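Long-range contact in ionotropic glutamate receptor bacterial homologue (Nostoc punctiforme, PDB 2PYY), which binds L-glutamate through a clamshell-shaped core and probably serves as the ligand-sensing part of a bacterial ionotropic glutamate receptor: residues S88-M93 and V156-V161. Sequence-based numbering, arbitrary orientation.
Sequences SGLQIM and VFDAPV. With GLU (glutamic acid), chain E.
S88 holds its OG anti to the backbone N (chi1 -177°), against P160 CD, and Q91 sets its CG likewise (chi1 -165°), its extended chain carrying OE1 to A159 CB, both van der Waals contacts across an antiparallel strand pair. The pair lies in the mixed sheet of one lobe of this periplasmic-binding-protein fold, and it illustrates how a strand end can present a ligand-binding acid. Q91 and F157 form the hydrogen-bonded pair, Q91 N reaching F157 O at 3.0 Å and F157 N returning to Q91 O at 3.2 Å. Past the non-hydrogen-bonded pair L90 and D158, A159 N, of the first helical residue, gives a nearly straight 2.7 Å bond to G89 O. Q91 OE1 rests 3.4 Å from A159 CB, NE2 bonding G178 O weakly, while I92 CG1 packs on V156 CG2. D158 OD2 takes the ligand amino N at 2.6 Å and also bonds Y186 OH, to which S88 OG is hydrogen-bonded too. An alanine in place of D158 would probably leave the glutamate ammonium without this carboxylate and Y186 without one of its partners. D158 OD1 sits 3.5 Å above one face of the F157 ring, toward the rim, while GLU OE1 lies in the ring plane, 4.0 Å from F157 CZ.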
ATOM      1  N   SER B  88      -6.124   1.454  -9.933  1.00 18.30           N
ATOM      2  CA  SER B  88      -7.297   1.131  -9.107  1.00 19.83           C
ATOM      3  C   SER B  88      -7.299   1.917  -7.788  1.00 18.63           C
ATOM      4  O   SER B  88      -6.587   2.903  -7.654  1.00 20.94           O
ATOM      5  CB  SER B  88      -7.309  -0.376  -8.815  1.00 18.19           C
ATOM      6  OG  SER B  88      -8.457  -0.773  -8.086  1.00 20.39           O
ATOM      7  N   GLY B  89      -8.110   1.482  -6.828  1.00 19.30           N
ATOM      8  CA  GLY B  89      -8.150   2.167  -5.551  1.00 19.78           C
ATOM      9  C   GLY B  89      -9.270   1.676  -4.659  1.00 20.44           C
ATOM     10  O   GLY B  89     -10.159   0.951  -5.103  1.00 22.40           O
ATOM     11  N   LEU B  90      -9.241   2.079  -3.394  1.00 20.35           N
ATOM     12  CA  LEU B  90     -10.271   1.664  -2.450  1.00 21.00           C
ATOM     13  C   LEU B  90     -11.487   2.562  -2.556  1.00 23.08           C
ATOM     14  O   LEU B  90     -11.366   3.760  -2.820  1.00 22.17           O
ATOM     15  CB  LEU B  90      -9.725   1.720  -1.028  1.00 20.63           C
ATOM     16  CG  LEU B  90      -8.400   0.995  -0.795  1.00 19.72           C
ATOM     17  CD1 LEU B  90      -7.933   1.224   0.635  1.00 18.73           C
ATOM     18  CD2 LEU B  90      -8.568  -0.485  -1.088  1.00 20.83           C
ATOM     19  N   GLN B  91     -12.660   1.983  -2.348  1.00 24.07           N
ATOM     20  CA  GLN B  91     -13.892   2.746  -2.402  1.00 26.17           C
ATOM     21  C   GLN B  91     -14.887   2.160  -1.410  1.00 26.01           C
ATOM     22  O   GLN B  91     -14.750   1.013  -0.988  1.00 24.95           O
ATOM     23  CB  GLN B  91     -14.466   2.719  -3.818  1.00 31.10           C
ATOM     24  CG  GLN B  91     -15.544   3.761  -4.071  1.00 33.01           C
ATOM     25  CD  GLN B  91     -15.571   4.212  -5.516  1.00 36.29           C
ATOM     26  OE1 GLN B  91     -15.565   3.388  -6.431  1.00 38.08           O
ATOM     27  NE2 GLN B  91     -15.601   5.531  -5.734  1.00 38.33           N
ATOM     28  N   ILE B  92     -15.885   2.957  -1.047  1.00 25.43           N
ATOM     29  CA  ILE B  92     -16.895   2.533  -0.091  1.00 25.47           C
ATOM     30  C   ILE B  92     -18.159   2.005  -0.772  1.00 24.85           C
ATOM     31  O   ILE B  92     -18.559   2.497  -1.829  1.00 24.38           O
ATOM     32  CB  ILE B  92     -17.292   3.708   0.848  1.00 24.92           C
ATOM     33  CG1 ILE B  92     -16.043   4.327   1.484  1.00 25.81           C
ATOM     34  CG2 ILE B  92     -18.225   3.209   1.931  1.00 26.88           C
ATOM     35  CD1 ILE B  92     -16.319   5.565   2.328  1.00 24.32           C
ATOM     36  N   MET B  93     -18.769   0.990  -0.159  1.00 23.05           N
ATOM     37  CA  MET B  93     -20.005   0.385  -0.651  1.00 23.10           C
ATOM     38  C   MET B  93     -20.914   0.082   0.541  1.00 26.52           C
ATOM     39  O   MET B  93     -20.482  -0.534   1.516  1.00 25.51           O
ATOM     40  CB  MET B  93     -19.715  -0.915  -1.411  1.00 22.31           C
ATOM     41  CG  MET B  93     -20.969  -1.638  -1.883  1.00 22.29           C
ATOM     42  SD  MET B  93     -20.656  -3.106  -2.905  1.00 24.44           S
ATOM     43  CE  MET B  93     -20.272  -4.359  -1.603  1.00 22.02           C
ATOM     44  N   VAL B 156     -15.412  -1.815   2.289  1.00 21.14           N
ATOM     45  CA  VAL B 156     -14.387  -1.020   1.626  1.00 20.21           C
ATOM     46  C   VAL B 156     -13.486  -2.018   0.906  1.00 20.25           C
ATOM     47  O   VAL B 156     -12.907  -2.907   1.524  1.00 14.18           O
ATOM     48  CB  VAL B 156     -13.537  -0.208   2.623  1.00 20.17           C
ATOM     49  CG1 VAL B 156     -12.359   0.426   1.902  1.00 20.47           C
ATOM     50  CG2 VAL B 156     -14.392   0.878   3.270  1.00 22.46           C
ATOM     51  N   PHE B 157     -13.370  -1.863  -0.407  1.00 18.67           N
ATOM     52  CA  PHE B 157     -12.566  -2.774  -1.191  1.00 18.79           C
ATOM     53  C   PHE B 157     -12.173  -2.110  -2.507  1.00 18.95           C
ATOM     54  O   PHE B 157     -12.495  -0.940  -2.751  1.00 19.27           O
ATOM     55  CB  PHE B 157     -13.383  -4.051  -1.414  1.00 18.61           C
ATOM     56  CG  PHE B 157     -12.557  -5.266  -1.699  1.00 19.26           C
ATOM     57  CD1 PHE B 157     -11.420  -5.540  -0.963  1.00 18.05           C
ATOM     58  CD2 PHE B 157     -12.943  -6.159  -2.697  1.00 19.35           C
ATOM     59  CE1 PHE B 157     -10.664  -6.703  -1.215  1.00 18.56           C
ATOM     60  CE2 PHE B 157     -12.201  -7.321  -2.959  1.00 18.66           C
ATOM     61  CZ  PHE B 157     -11.061  -7.593  -2.219  1.00 17.11           C
ATOM     62  N   ASP B 158     -11.467  -2.846  -3.350  1.00 16.69           N
ATOM     63  CA  ASP B 158     -11.023  -2.314  -4.639  1.00 16.55           C
ATOM     64  C   ASP B 158     -12.217  -1.891  -5.513  1.00 15.47           C
ATOM     65  O   ASP B 158     -13.120  -2.688  -5.785  1.00 14.63           O
ATOM     66  CB  ASP B 158     -10.161  -3.373  -5.329  1.00 16.59           C
ATOM     67  CG  ASP B 158      -8.962  -3.765  -4.484  1.00 17.21           C
ATOM     68  OD1 ASP B 158      -9.162  -4.206  -3.341  1.00 18.97           O
ATOM     69  OD2 ASP B 158      -7.827  -3.630  -4.951  1.00 19.46           O
ATOM     70  N   ALA B 159     -12.213  -0.628  -5.940  1.00 15.18           N
ATOM     71  CA  ALA B 159     -13.307  -0.073  -6.749  1.00 16.67           C
ATOM     72  C   ALA B 159     -13.751  -0.929  -7.938  1.00 16.61           C
ATOM     73  O   ALA B 159     -14.949  -1.173  -8.124  1.00 16.60           O
ATOM     74  CB  ALA B 159     -12.941   1.345  -7.228  1.00 15.15           C
ATOM     75  N   PRO B 160     -12.792  -1.384  -8.763  1.00 16.00           N
ATOM     76  CA  PRO B 160     -13.079  -2.218  -9.940  1.00 15.66           C
ATOM     77  C   PRO B 160     -13.830  -3.488  -9.557  1.00 16.37           C
ATOM     78  O   PRO B 160     -14.747  -3.912 -10.247  1.00 15.56           O
ATOM     79  CB  PRO B 160     -11.692  -2.541 -10.484  1.00 17.59           C
ATOM     80  CG  PRO B 160     -10.864  -1.361 -10.053  1.00 19.26           C
ATOM     81  CD  PRO B 160     -11.353  -1.070  -8.666  1.00 16.35           C
ATOM     82  N   VAL B 161     -13.435  -4.096  -8.444  1.00 15.75           N
ATOM     83  CA  VAL B 161     -14.085  -5.315  -8.011  1.00 13.97           C
ATOM     84  C   VAL B 161     -15.497  -5.050  -7.504  1.00 14.76           C
ATOM     85  O   VAL B 161     -16.413  -5.816  -7.801  1.00 13.24           O
ATOM     86  CB  VAL B 161     -13.245  -6.005  -6.933  1.00 13.09           C
ATOM     87  CG1 VAL B 161     -13.944  -7.265  -6.451  1.00 11.77           C
ATOM     88  CG2 VAL B 161     -11.869  -6.341  -7.512  1.00 10.85           C
TER
HETATM   89  N   GLU E2620      -5.794  -5.096  -4.234  1.00 16.95           N
HETATM   90  CA  GLU E2620      -5.937  -5.808  -2.931  1.00 17.76           C
HETATM   91  C   GLU E2620      -4.559  -6.068  -2.330  1.00 17.99           C
HETATM   92  O   GLU E2620      -3.588  -6.146  -3.112  1.00 17.78           O
HETATM   93  CB  GLU E2620      -6.658  -7.142  -3.134  1.00 18.83           C
HETATM   94  CG  GLU E2620      -6.961  -7.889  -1.839  1.00 17.19           C
HETATM   95  CD  GLU E2620      -7.538  -9.279  -2.077  1.00 17.15           C
HETATM   96  OE1 GLU E2620      -8.021  -9.896  -1.106  1.00 14.43           O
HETATM   97  OE2 GLU E2620      -7.500  -9.751  -3.234  1.00 15.35           O
HETATM   98  OXT GLU E2620      -4.462  -6.197  -1.092  1.00 18.44           O